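Local coordinates for beta-glucosidase (Saccharopolyspora erythraea D, PDB 5M6G), which probably hydrolyses terminal, non-reducing beta-D-glucosyl residues to release beta-D-glucose, as a two-domain glycoside hydrolase of family 3, at residues A[70-74]-A[93-97]; A[461-465]-A[564-569]; A[231-235]-A[292-297]; A[322-328]-A[347-352]. All coordinates share one frame; numbering follows the deposited sequence.

Interaction 1: residues A[70-74]-A[93-97]; sequences VERKA and GSAPE
The hydroxyl of S94 is gripped by three side chains that converge on it from the 70-74 segment. S94 OG donates to E71 OE2 at 2.7 Å, meeting the syn lone pair of that carboxylate oxygen, and accepts from R72 NH1 at 2.9 Å. That second bond lies at the edge of the guanidinium, only 5° out of its plane, while the A95 carbonyl sits over one face of the same group. With OG anti to the S94 nitrogen (chi1 -168°), the hydroxyl is carried straight into this polar knot. The end of strand 68-71 and the turn after it meet the loop that follows the neighbouring parallel strand 87-90 in the N-terminal domain, whose family belongs to the TIM-barrel clan; the contact thus ties a strand end to a loop beside the sorbitol pocket, which includes G91 and G92. E71 OE2 also accepts from G91 N, and its other oxygen, OE1, receives K73 N at 2.9 Å and K73 NZ at 3.1 Å from opposite faces of the carboxylate plane. A glutamine in place of E71 would probably weaken this junction, leaving the charge of K73 without its mate. Against this close-knit centre stands a looser margin: across the contact, exposed K73 adds just a weak 3.4 Å bond from NZ to S94 OG, and R72 NH2 comes no nearer than 4.3 Å to P96 CA.

Interaction 2: residues A[461-465]-A[564-569]; sequences EGTTI and SEGQGV. With MG (magnesium ion), chain G.
I465 lays its CG1 branch against CG2 of V569 at 4.0 Å, while its CG2 meets CG1 of the same valine, two branched side chains crossing obliquely. At the next contact T463 meets Q567 at about a right angle, Q567 OE1 standing 3.2 Å from T463 CB. The bend of Q567 at chi2 (-87°) turns its amide back so that NE2 can donate to E565 OE1, on the anti lone pair of that oxygen and close to the amide plane. Between these side chains the backbones form a single beta bridge, T463 with E565: T463 N donates almost straight to S564 O at 2.8 Å, and G566 N reaches T463 O at a lower angle. This pairing joins the starts of two helices of the C-terminal domain, 465-472 and 567-573, with T464 as N-cap of the former and its hydroxyl also bonded to D439. Glycine suits both close points, since a CB on G462 would strike S564 O and one on G566 would strike T463 O. One water links T463 OG1 to E565 OE1, and another spans I465 O and G566 O. E565 OE2 forms a salt bridge with R402 of helix 399-412. On the outer side G462 O binds a magnesium ion at 2.2 Å, five waters completing six ligands, and one of these waters accepts from G462 N.

Interaction 3: residues A[231-235]-A[292-297]; sequences KHYVG and LVNDVL. With SOR (sorbitol), chain L.
Y233 drives its hydroxyl into helix 290-300, where OH donates to L292 O at 2.7 Å. The donor stands above the carbonyl plane, 36° out of it, and L297 N reaches the same oxygen at 3.0 Å from the opposite face, so one carbonyl serves both the tyrosine and the wider pi-type turn of 292-297. L297 CD2 lies over the centre of the ring, 4.2 Å from its centroid, and V234 CB flanks the other face toward the rim. L292 CB touches the ring at CE2, and V296 CG1 closes on OH at 3.5 Å. Swung anti to the backbone nitrogen (chi1 -175°), the ring extends from the strand end to the helix. A phenylalanine here would probably leave L292 O with the N-H of L297 alone of its two donors, and the ring without its polar tie to the helix. The contact belongs to the N-terminal domain, of the TIM-barrel clan, and sets a helix against the end of strand 229-233. Farther out, V234 CG1 meets L292 CD1 at 4.0 Å, and F263 of helix 261-268 packs edge-to-face with Y233. Cis peptide bonds precede both H232 and V234, and the chain turns a corner at H232. On the pocket side of this corner K231 NZ donates to sorbitol O1 at 2.6 Å, and H232 NE2 is hydrogen-bonded to the same O1, also at 2.6 Å. K231 CG lies over the centre of the imidazole, and D236 holds H232 ND1, which probably fixes the turn of the ring; D129, R192 and D310 bind the sorbitol too.

Interaction 4: residues A[322-328]-A[347-352]; sequences DFTPDEV and KFIDYL. With MG (magnesium ion), chain B.
Y351 offers one ring face to P325, whose CG sits over the centre at 3.8 Å and only 6° off the normal, so the proline caps the tyrosine face in a CH-pi contact. The opposite face is flanked toward its rim by K347 CG of its own helix. F323 is the next bump: its ring fits among K347, F348 and Y351, with CE1 3.7 Å from Y351 CD2 and CZ 3.8 Å from F348 CB. Its ring plane stands at 87° to that of Y351. K347 passes alongside F323 and bends at chi3 (68°), bringing NZ over the ring face, 4.7 Å from the centroid, in a cation-pi contact and then to a salt bridge with D322 OD2 at 2.7 Å. V328 wedges its two methyls into the hollow between F348, Y351 and L352. On the far flank D322 O and E327 bind a magnesium ion, along with D315, D318 and Q320, and a T324-E327 capping box starts helix 325-334. That helix start thus packs against helix 345-357, which also rests on strand 68-71 through F348 and I349 and on helix 60-66 through I349 and L352.

How the interactions relate
Burial alone does not fix the chemistry of these four contacts. Interactions 2 and 3 are buried, yet interaction 2 depends largely on backbone pairing between two helix starts, and interaction 3 on one aromatic side chain set against a helix. Interactions 1 and 4 are partly buried and both include charged groups: in 1 they gather round one serine hydroxyl, in 4 a salt bridge edges a largely aromatic and apolar interface. Interactions 1, 3 and 4 belong to the N-terminal domain and interaction 2 to the C-terminal one. Strand 68-71 serves both 1, which it carries, and 4, whose second helix rests on it. Interaction 3 supplies two residues of the sorbitol pocket and interaction 1 lies beside it, whereas 2 and 4 each hold a magnesium ion.

Interaction 1: residues A[70-74]-A[93-97]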
loop_
_atom_site.group_PDB
_atom_site.type_symbol
_atom_site.label_atom_id
_atom_site.label_comp_id
_atom_site.label_asym_id
_atom_site.label_seq_id
_atom_site.Cartn_x
_atom_site.Cartn_y
_atom_site.Cartn_z
ATOM N N VAL A 70 -5.270 9.756 16.158
ATOM C CA VAL A 70 -6.386 8.942 16.623
ATOM C C VAL A 70 -7.276 8.580 15.443
ATOM O O VAL A 70 -7.489 9.393 14.532
ATOM C CB VAL A 70 -7.181 9.649 17.748
ATOM C CG1 VAL A 70 -7.907 10.928 17.263
ATOM C CG2 VAL A 70 -8.149 8.677 18.397
ATOM N N GLU A 71 -7.788 7.351 15.459
ATOM C CA GLU A 71 -8.678 6.890 14.403
ATOM C C GLU A 71 -10.039 7.565 14.552
ATOM O O GLU A 71 -10.557 7.712 15.661
ATOM C CB GLU A 71 -8.807 5.365 14.466
ATOM C CG GLU A 71 -9.024 4.678 13.122
ATOM C CD GLU A 71 -10.443 4.823 12.601
ATOM O OE1 GLU A 71 -11.385 4.784 13.416
ATOM O OE2 GLU A 71 -10.609 4.975 11.373
ATOM N N ARG A 72 -10.616 7.974 13.419
ATOM C CA ARG A 72 -11.764 8.883 13.443
ATOM C C ARG A 72 -12.952 8.316 14.217
ATOM O O ARG A 72 -13.728 9.085 14.790
ATOM C CB ARG A 72 -12.188 9.221 12.015
ATOM C CG ARG A 72 -12.455 7.964 11.182
ATOM C CD ARG A 72 -13.157 8.280 9.859
ATOM N NE ARG A 72 -14.555 8.669 10.035
ATOM C CZ ARG A 72 -15.560 7.802 10.106
ATOM N NH1 ARG A 72 -15.315 6.505 10.028
ATOM N NH2 ARG A 72 -16.809 8.233 10.254
ATOM N N LYS A 73 -13.130 6.989 14.240
ATOM C CA LYS A 73 -14.264 6.432 14.977
ATOM C C LYS A 73 -14.164 6.693 16.477
ATOM O O LYS A 73 -15.189 6.661 17.170
ATOM C CB LYS A 73 -14.386 4.929 14.721
ATOM C CG LYS A 73 -14.863 4.574 13.314
ATOM C CD LYS A 73 -15.172 3.077 13.177
ATOM C CE LYS A 73 -13.923 2.228 13.392
ATOM N NZ LYS A 73 -12.937 2.400 12.280
ATOM N N ALA A 74 -12.963 6.948 16.994
ATOM C CA ALA A 74 -12.783 7.152 18.427
ATOM C C ALA A 74 -12.956 8.599 18.864
ATOM O O ALA A 74 -13.151 8.842 20.062
ATOM C CB ALA A 74 -11.400 6.669 18.871
ATOM N N GLY A 93 -11.232 0.953 5.478
ATOM C CA GLY A 93 -12.672 0.829 5.549
ATOM C C GLY A 93 -13.375 1.910 6.338
ATOM O O GLY A 93 -14.605 1.873 6.438
ATOM N N SER A 94 -12.645 2.878 6.890
ATOM C CA SER A 94 -13.224 3.862 7.804
ATOM C C SER A 94 -13.646 5.101 7.018
ATOM O O SER A 94 -12.987 6.144 7.023
ATOM C CB SER A 94 -12.227 4.203 8.908
ATOM O OG SER A 94 -12.857 4.928 9.948
ATOM N N ALA A 95 -14.807 4.981 6.328
ATOM C CA ALA A 95 -15.316 6.035 5.470
ATOM C C ALA A 95 -16.483 6.756 6.132
ATOM O O ALA A 95 -17.165 6.183 6.987
ATOM C CB ALA A 95 -15.780 5.455 4.129
ATOM N N PRO A 96 -16.738 8.007 5.756
ATOM C CA PRO A 96 -17.992 8.654 6.155
ATOM C C PRO A 96 -19.157 8.061 5.374
ATOM O O PRO A 96 -18.983 7.239 4.471
ATOM C CB PRO A 96 -17.759 10.112 5.767
ATOM C CG PRO A 96 -16.978 9.981 4.496
ATOM C CD PRO A 96 -16.009 8.832 4.773
ATOM N N GLU A 97 -20.362 8.494 5.736
ATOM C CA GLU A 97 -21.569 8.095 5.011
ATOM C C GLU A 97 -22.202 9.330 4.370
ATOM O O GLU A 97 -22.425 10.326 5.055
ATOM C CB GLU A 97 -22.568 7.399 5.945
ATOM C CG GLU A 97 -23.301 6.227 5.296
ATOM C CD GLU A 97 -22.474 4.948 5.293
ATOM O OE1 GLU A 97 -21.958 4.572 6.370
ATOM O OE2 GLU A 97 -22.326 4.327 4.215
#

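Interaction 2: residues A[461-465]-A[564-569]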
loop_
_atom_site.group_PDB
_atom_site.type_symbol
_atom_site.label_atom_id
_atom_site.label_comp_id
_atom_site.label_asym_id
_atom_site.label_seq_id
_atom_site.Cartn_x
_atom_site.Cartn_y
_atom_site.Cartn_z
ATOM N N GLU A 461 -16.142 1.443 -8.912
ATOM C CA GLU A 461 -16.271 1.639 -10.351
ATOM C C GLU A 461 -15.035 1.122 -11.071
ATOM O O GLU A 461 -13.897 1.394 -10.668
ATOM C CB GLU A 461 -16.516 3.110 -10.675
ATOM C CG GLU A 461 -17.806 3.630 -10.059
ATOM C CD GLU A 461 -18.031 5.121 -10.274
ATOM O OE1 GLU A 461 -17.038 5.865 -10.426
ATOM O OE2 GLU A 461 -19.206 5.552 -10.276
ATOM N N GLY A 462 -15.262 0.355 -12.129
ATOM C CA GLY A 462 -14.165 -0.178 -12.899
ATOM C C GLY A 462 -14.688 -1.131 -13.953
ATOM O O GLY A 462 -15.891 -1.194 -14.227
ATOM N N THR A 463 -13.753 -1.839 -14.558
ATOM C CA THR A 463 -14.032 -2.772 -15.640
ATOM C C THR A 463 -13.425 -4.121 -15.282
ATOM O O THR A 463 -12.237 -4.188 -14.955
ATOM C CB THR A 463 -13.436 -2.265 -16.959
ATOM O OG1 THR A 463 -14.011 -0.989 -17.293
ATOM C CG2 THR A 463 -13.672 -3.282 -18.080
ATOM N N THR A 464 -14.230 -5.185 -15.344
ATOM C CA THR A 464 -13.706 -6.507 -15.021
ATOM C C THR A 464 -12.888 -7.061 -16.184
ATOM O O THR A 464 -12.905 -6.547 -17.307
ATOM C CB THR A 464 -14.829 -7.488 -14.647
ATOM O OG1 THR A 464 -15.584 -7.871 -15.813
ATOM C CG2 THR A 464 -15.766 -6.868 -13.620
ATOM N N ILE A 465 -12.135 -8.119 -15.893
ATOM C CA ILE A 465 -11.312 -8.745 -16.920
ATOM C C ILE A 465 -12.194 -9.318 -18.027
ATOM O O ILE A 465 -11.881 -9.193 -19.217
ATOM C CB ILE A 465 -10.402 -9.814 -16.279
ATOM C CG1 ILE A 465 -9.400 -9.127 -15.332
ATOM C CG2 ILE A 465 -9.706 -10.635 -17.348
ATOM C CD1 ILE A 465 -8.564 -10.067 -14.469
ATOM N N SER A 564 -8.811 -1.408 -10.734
ATOM C CA SER A 564 -10.111 -1.151 -11.342
ATOM C C SER A 564 -10.116 -1.294 -12.860
ATOM O O SER A 564 -11.186 -1.506 -13.433
ATOM C CB SER A 564 -10.607 0.247 -10.950
ATOM O OG SER A 564 -9.630 1.224 -11.227
ATOM N N GLU A 565 -8.967 -1.212 -13.530
ATOM C CA GLU A 565 -8.963 -1.176 -14.995
ATOM C C GLU A 565 -8.612 -2.552 -15.569
ATOM O O GLU A 565 -7.546 -2.776 -16.143
ATOM C CB GLU A 565 -8.016 -0.086 -15.489
ATOM C CG GLU A 565 -8.311 1.285 -14.873
ATOM C CD GLU A 565 -9.804 1.617 -14.857
ATOM O OE1 GLU A 565 -10.469 1.484 -15.908
ATOM O OE2 GLU A 565 -10.320 2.008 -13.791
ATOM N N GLY A 566 -9.568 -3.476 -15.438
ATOM C CA GLY A 566 -9.338 -4.845 -15.889
ATOM C C GLY A 566 -9.077 -4.974 -17.376
ATOM O O GLY A 566 -8.492 -5.981 -17.812
ATOM N N GLN A 567 -9.485 -3.977 -18.168
ATOM C CA GLN A 567 -9.297 -4.053 -19.613
ATOM C C GLN A 567 -7.818 -4.104 -20.010
ATOM O O GLN A 567 -7.496 -4.567 -21.113
ATOM C CB GLN A 567 -10.015 -2.876 -20.286
ATOM C CG GLN A 567 -9.426 -1.511 -19.987
ATOM C CD GLN A 567 -9.961 -0.816 -18.714
ATOM O OE1 GLN A 567 -10.455 -1.456 -17.779
ATOM N NE2 GLN A 567 -9.856 0.516 -18.693
ATOM N N GLY A 568 -6.903 -3.672 -19.133
ATOM C CA GLY A 568 -5.486 -3.810 -19.448
ATOM C C GLY A 568 -5.026 -5.252 -19.561
ATOM O O GLY A 568 -4.028 -5.531 -20.238
ATOM N N VAL A 569 -5.738 -6.181 -18.922
ATOM C CA VAL A 569 -5.426 -7.596 -19.078
ATOM C C VAL A 569 -5.733 -8.050 -20.497
ATOM O O VAL A 569 -4.917 -8.725 -21.138
ATOM C CB VAL A 569 -6.195 -8.433 -18.042
ATOM C CG1 VAL A 569 -5.872 -9.909 -18.232
ATOM C CG2 VAL A 569 -5.824 -7.975 -16.627
HETATM MG MG MG G . -17.870 -1.664 -13.496
HETATM O O HOH W 1 -18.102 0.502 -13.042
HETATM O O HOH W 2 -13.059 1.133 -15.924
HETATM O O HOH W 3 -9.602 -7.563 -19.710
HETATM O O HOH W 4 -19.841 -2.178 -12.813
HETATM O O HOH W 5 -17.435 -1.873 -11.216
HETATM O O HOH W 6 -18.417 -1.297 -15.480
HETATM O O HOH W 7 -17.547 -3.652 -13.767
#

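Interaction 3: residues A[231-235]-A[292-297]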
loop_
_atom_site.group_PDB
_atom_site.type_symbol
_atom_site.label_atom_id
_atom_site.label_comp_id
_atom_site.label_asym_id
_atom_site.label_seq_id
_atom_site.Cartn_x
_atom_site.Cartn_y
_atom_site.Cartn_z
ATOM N N LYS A 231 7.276 2.694 4.572
ATOM C CA LYS A 231 6.895 1.697 5.578
ATOM C C LYS A 231 7.241 0.274 5.105
ATOM O O LYS A 231 7.408 0.047 3.908
ATOM C CB LYS A 231 5.393 1.797 5.892
ATOM C CG LYS A 231 4.467 1.304 4.780
ATOM C CD LYS A 231 2.991 1.641 5.084
ATOM C CE LYS A 231 2.041 0.884 4.120
ATOM N NZ LYS A 231 0.602 1.147 4.457
ATOM N N HIS A 232 7.350 -0.691 6.017
ATOM C CA HIS A 232 7.397 -0.484 7.457
ATOM C C HIS A 232 8.839 -0.703 7.936
ATOM O O HIS A 232 9.453 -1.737 7.654
ATOM C CB HIS A 232 6.455 -1.440 8.187
ATOM C CG HIS A 232 5.075 -1.497 7.607
ATOM N ND1 HIS A 232 4.767 -2.242 6.487
ATOM C CD2 HIS A 232 3.917 -0.913 8.000
ATOM C CE1 HIS A 232 3.480 -2.106 6.209
ATOM N NE2 HIS A 232 2.941 -1.310 7.115
ATOM N N TYR A 233 9.362 0.277 8.666
ATOM C CA TYR A 233 10.748 0.291 9.119
ATOM C C TYR A 233 10.961 -0.608 10.336
ATOM O O TYR A 233 10.346 -0.360 11.368
ATOM C CB TYR A 233 11.145 1.746 9.464
ATOM C CG TYR A 233 12.601 1.897 9.832
ATOM C CD1 TYR A 233 13.558 2.116 8.851
ATOM C CD2 TYR A 233 13.024 1.792 11.153
ATOM C CE1 TYR A 233 14.909 2.224 9.173
ATOM C CE2 TYR A 233 14.381 1.894 11.488
ATOM C CZ TYR A 233 15.310 2.117 10.487
ATOM O OH TYR A 233 16.651 2.235 10.768
ATOM N N VAL A 234 11.807 -1.645 10.257
ATOM C CA VAL A 234 12.488 -2.103 9.046
ATOM C C VAL A 234 12.570 -3.625 9.127
ATOM O O VAL A 234 12.659 -4.190 10.219
ATOM C CB VAL A 234 13.899 -1.457 8.875
ATOM C CG1 VAL A 234 14.762 -1.667 10.122
ATOM C CG2 VAL A 234 14.611 -1.982 7.616
ATOM N N GLY A 235 12.510 -4.288 7.975
ATOM C CA GLY A 235 12.579 -5.736 7.924
ATOM C C GLY A 235 11.248 -6.447 7.897
ATOM O O GLY A 235 11.207 -7.657 8.149
ATOM N N LEU A 292 17.583 1.022 16.108
ATOM C CA LEU A 292 17.183 1.120 14.708
ATOM C C LEU A 292 16.450 2.426 14.424
ATOM O O LEU A 292 16.664 3.039 13.373
ATOM C CB LEU A 292 16.330 -0.089 14.304
ATOM C CG LEU A 292 17.097 -1.411 14.215
ATOM C CD1 LEU A 292 16.194 -2.532 13.727
ATOM C CD2 LEU A 292 18.303 -1.271 13.293
ATOM N N VAL A 293 15.602 2.882 15.349
ATOM C CA VAL A 293 14.775 4.061 15.075
ATOM C C VAL A 293 15.546 5.346 15.355
ATOM O O VAL A 293 15.604 6.251 14.516
ATOM C CB VAL A 293 13.465 4.010 15.888
ATOM C CG1 VAL A 293 12.645 5.269 15.643
ATOM C CG2 VAL A 293 12.654 2.794 15.515
ATOM N N ASN A 294 16.146 5.461 16.539
ATOM C CA ASN A 294 16.860 6.702 16.818
ATOM C C ASN A 294 18.266 6.682 16.238
ATOM O O ASN A 294 18.660 7.611 15.520
ATOM C CB ASN A 294 16.914 6.980 18.316
ATOM C CG ASN A 294 17.591 8.303 18.619
ATOM O OD1 ASN A 294 16.969 9.362 18.540
ATOM N ND2 ASN A 294 18.885 8.250 18.932
ATOM N N ASP A 295 19.039 5.634 16.528
ATOM C CA ASP A 295 20.454 5.666 16.169
ATOM C C ASP A 295 20.647 5.518 14.665
ATOM O O ASP A 295 21.407 6.276 14.049
ATOM C CB ASP A 295 21.217 4.580 16.930
ATOM C CG ASP A 295 21.284 4.858 18.426
ATOM O OD1 ASP A 295 20.850 5.948 18.858
ATOM O OD2 ASP A 295 21.776 3.989 19.171
ATOM N N VAL A 296 19.958 4.567 14.045
ATOM C CA VAL A 296 20.182 4.316 12.624
ATOM C C VAL A 296 19.322 5.223 11.750
ATOM O O VAL A 296 19.840 5.925 10.877
ATOM C CB VAL A 296 19.970 2.820 12.309
ATOM C CG1 VAL A 296 20.105 2.553 10.809
ATOM C CG2 VAL A 296 20.988 1.985 13.098
ATOM N N LEU A 297 18.006 5.269 11.982
ATOM C CA LEU A 297 17.139 6.014 11.072
ATOM C C LEU A 297 17.333 7.520 11.217
ATOM O O LEU A 297 17.647 8.214 10.245
ATOM C CB LEU A 297 15.678 5.636 11.306
ATOM C CG LEU A 297 14.653 6.481 10.535
ATOM C CD1 LEU A 297 14.820 6.318 9.029
ATOM C CD2 LEU A 297 13.278 6.056 10.963
HETATM C C1 SOR L . 0.026 -0.329 7.693
HETATM C C2 SOR L . -1.238 0.509 7.618
HETATM C C3 SOR L . -2.082 0.240 8.860
HETATM C C4 SOR L . -3.504 0.764 8.682
HETATM C C5 SOR L . -4.518 0.067 9.594
HETATM C C6 SOR L . -5.919 0.398 9.087
HETATM O O1 SOR L . 0.554 -0.546 6.407
HETATM O O2 SOR L . -0.898 1.882 7.543
HETATM O O3 SOR L . -1.474 0.877 9.953
HETATM O O4 SOR L . -3.533 2.157 8.921
HETATM O O5 SOR L . -4.325 -1.341 9.630
HETATM O O6 SOR L . -6.863 -0.509 9.616
#

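Interaction 4: residues A[322-328]-A[347-352]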
loop_
_atom_site.group_PDB
_atom_site.type_symbol
_atom_site.label_atom_id
_atom_site.label_comp_id
_atom_site.label_asym_id
_atom_site.label_seq_id
_atom_site.Cartn_x
_atom_site.Cartn_y
_atom_site.Cartn_z
ATOM N N ASP A 322 -3.973 -3.619 24.889
ATOM C CA ASP A 322 -3.876 -2.263 25.421
ATOM C C ASP A 322 -2.425 -1.855 25.659
ATOM O O ASP A 322 -1.514 -2.688 25.587
ATOM C CB ASP A 322 -4.693 -2.131 26.709
ATOM C CG ASP A 322 -5.278 -0.742 26.885
ATOM O OD1 ASP A 322 -4.770 0.198 26.239
ATOM O OD2 ASP A 322 -6.242 -0.591 27.663
ATOM N N PHE A 323 -2.185 -0.571 25.922
ATOM C CA PHE A 323 -0.838 -0.089 26.179
ATOM C C PHE A 323 -0.692 0.281 27.648
ATOM O O PHE A 323 -1.634 0.778 28.272
ATOM C CB PHE A 323 -0.462 1.094 25.266
ATOM C CG PHE A 323 -1.399 2.276 25.328
ATOM C CD1 PHE A 323 -1.292 3.220 26.344
ATOM C CD2 PHE A 323 -2.342 2.482 24.331
ATOM C CE1 PHE A 323 -2.139 4.326 26.386
ATOM C CE2 PHE A 323 -3.187 3.579 24.363
ATOM C CZ PHE A 323 -3.088 4.505 25.397
ATOM N N THR A 324 0.471 -0.012 28.203
ATOM C CA THR A 324 0.820 0.317 29.576
ATOM C C THR A 324 1.722 1.539 29.609
ATOM O O THR A 324 2.252 1.968 28.581
ATOM C CB THR A 324 1.533 -0.864 30.239
ATOM O OG1 THR A 324 2.782 -1.094 29.576
ATOM C CG2 THR A 324 0.674 -2.117 30.202
ATOM N N PRO A 325 1.942 2.125 30.789
ATOM C CA PRO A 325 2.932 3.207 30.871
ATOM C C PRO A 325 4.308 2.777 30.418
ATOM O O PRO A 325 5.030 3.588 29.821
ATOM C CB PRO A 325 2.916 3.587 32.358
ATOM C CG PRO A 325 1.544 3.243 32.804
ATOM C CD PRO A 325 1.182 1.987 32.044
ATOM N N ASP A 326 4.687 1.517 30.684
ATOM C CA ASP A 326 5.978 1.001 30.233
ATOM C C ASP A 326 6.076 0.999 28.711
ATOM O O ASP A 326 7.141 1.275 28.145
ATOM C CB ASP A 326 6.196 -0.423 30.755
ATOM C CG ASP A 326 6.394 -0.483 32.256
ATOM O OD1 ASP A 326 6.650 0.569 32.883
ATOM O OD2 ASP A 326 6.306 -1.599 32.809
ATOM N N GLU A 327 4.982 0.666 28.029
ATOM C CA GLU A 327 5.029 0.616 26.575
ATOM C C GLU A 327 5.092 2.016 25.985
ATOM O O GLU A 327 5.820 2.251 25.012
ATOM C CB GLU A 327 3.832 -0.168 26.040
ATOM C CG GLU A 327 3.958 -1.661 26.297
ATOM C CD GLU A 327 2.677 -2.411 26.025
ATOM O OE1 GLU A 327 1.622 -1.959 26.501
ATOM O OE2 GLU A 327 2.722 -3.450 25.325
ATOM N N VAL A 328 4.353 2.960 26.570
ATOM C CA VAL A 328 4.484 4.359 26.171
ATOM C C VAL A 328 5.932 4.817 26.312
ATOM O O VAL A 328 6.532 5.336 25.363
ATOM C CB VAL A 328 3.528 5.242 26.995
ATOM C CG1 VAL A 328 3.728 6.719 26.651
ATOM C CG2 VAL A 328 2.077 4.818 26.756
ATOM N N LYS A 347 -5.908 8.609 27.522
ATOM C CA LYS A 347 -5.031 7.803 28.361
ATOM C C LYS A 347 -3.591 7.894 27.886
ATOM O O LYS A 347 -2.672 7.967 28.708
ATOM C CB LYS A 347 -5.489 6.348 28.392
ATOM C CG LYS A 347 -4.596 5.477 29.275
ATOM C CD LYS A 347 -5.177 4.096 29.456
ATOM C CE LYS A 347 -5.139 3.326 28.150
ATOM N NZ LYS A 347 -5.506 1.905 28.361
ATOM N N PHE A 348 -3.368 7.901 26.567
ATOM C CA PHE A 348 -2.003 8.062 26.070
ATOM C C PHE A 348 -1.403 9.378 26.557
ATOM O O PHE A 348 -0.267 9.414 27.054
ATOM C CB PHE A 348 -1.967 7.994 24.539
ATOM C CG PHE A 348 -0.580 8.156 23.969
ATOM C CD1 PHE A 348 0.268 7.065 23.864
ATOM C CD2 PHE A 348 -0.113 9.399 23.574
ATOM C CE1 PHE A 348 1.538 7.207 23.366
ATOM C CE2 PHE A 348 1.156 9.546 23.073
ATOM C CZ PHE A 348 1.990 8.442 22.968
ATOM N N ILE A 349 -2.162 10.470 26.433
ATOM C CA ILE A 349 -1.650 11.773 26.843
ATOM C C ILE A 349 -1.348 11.782 28.338
ATOM O O ILE A 349 -0.293 12.267 28.766
ATOM C CB ILE A 349 -2.638 12.886 26.448
ATOM C CG1 ILE A 349 -2.690 13.015 24.917
ATOM C CG2 ILE A 349 -2.236 14.193 27.099
ATOM C CD1 ILE A 349 -3.841 13.854 24.403
ATOM N N ASP A 350 -2.252 11.221 29.151
ATOM C CA ASP A 350 -2.033 11.175 30.596
ATOM C C ASP A 350 -0.788 10.366 30.940
ATOM O O ASP A 350 0.030 10.790 31.765
ATOM C CB ASP A 350 -3.259 10.594 31.304
ATOM C CG ASP A 350 -4.434 11.563 31.328
ATOM O OD1 ASP A 350 -4.221 12.762 31.068
ATOM O OD2 ASP A 350 -5.562 11.129 31.621
ATOM N N TYR A 351 -0.629 9.193 30.312
ATOM C CA TYR A 351 0.553 8.371 30.562
ATOM C C TYR A 351 1.829 9.112 30.184
ATOM O O TYR A 351 2.805 9.109 30.938
ATOM C CB TYR A 351 0.471 7.054 29.784
ATOM C CG TYR A 351 -0.419 5.988 30.385
ATOM C CD1 TYR A 351 -1.094 6.196 31.585
ATOM C CD2 TYR A 351 -0.589 4.770 29.740
ATOM C CE1 TYR A 351 -1.913 5.210 32.121
ATOM C CE2 TYR A 351 -1.403 3.782 30.263
ATOM C CZ TYR A 351 -2.059 4.004 31.453
ATOM O OH TYR A 351 -2.860 3.015 31.964
ATOM N N LEU A 352 1.852 9.722 28.997
ATOM C CA LEU A 352 3.075 10.379 28.548
ATOM C C LEU A 352 3.400 11.580 29.427
ATOM O O LEU A 352 4.571 11.834 29.724
ATOM C CB LEU A 352 2.949 10.796 27.081
ATOM C CG LEU A 352 4.235 11.302 26.422
ATOM C CD1 LEU A 352 5.438 10.404 26.762
ATOM C CD2 LEU A 352 4.058 11.411 24.909
HETATM MG MG MG B . 0.400 -4.166 25.835
HETATM O O HOH W 8 -0.799 -4.393 27.739
#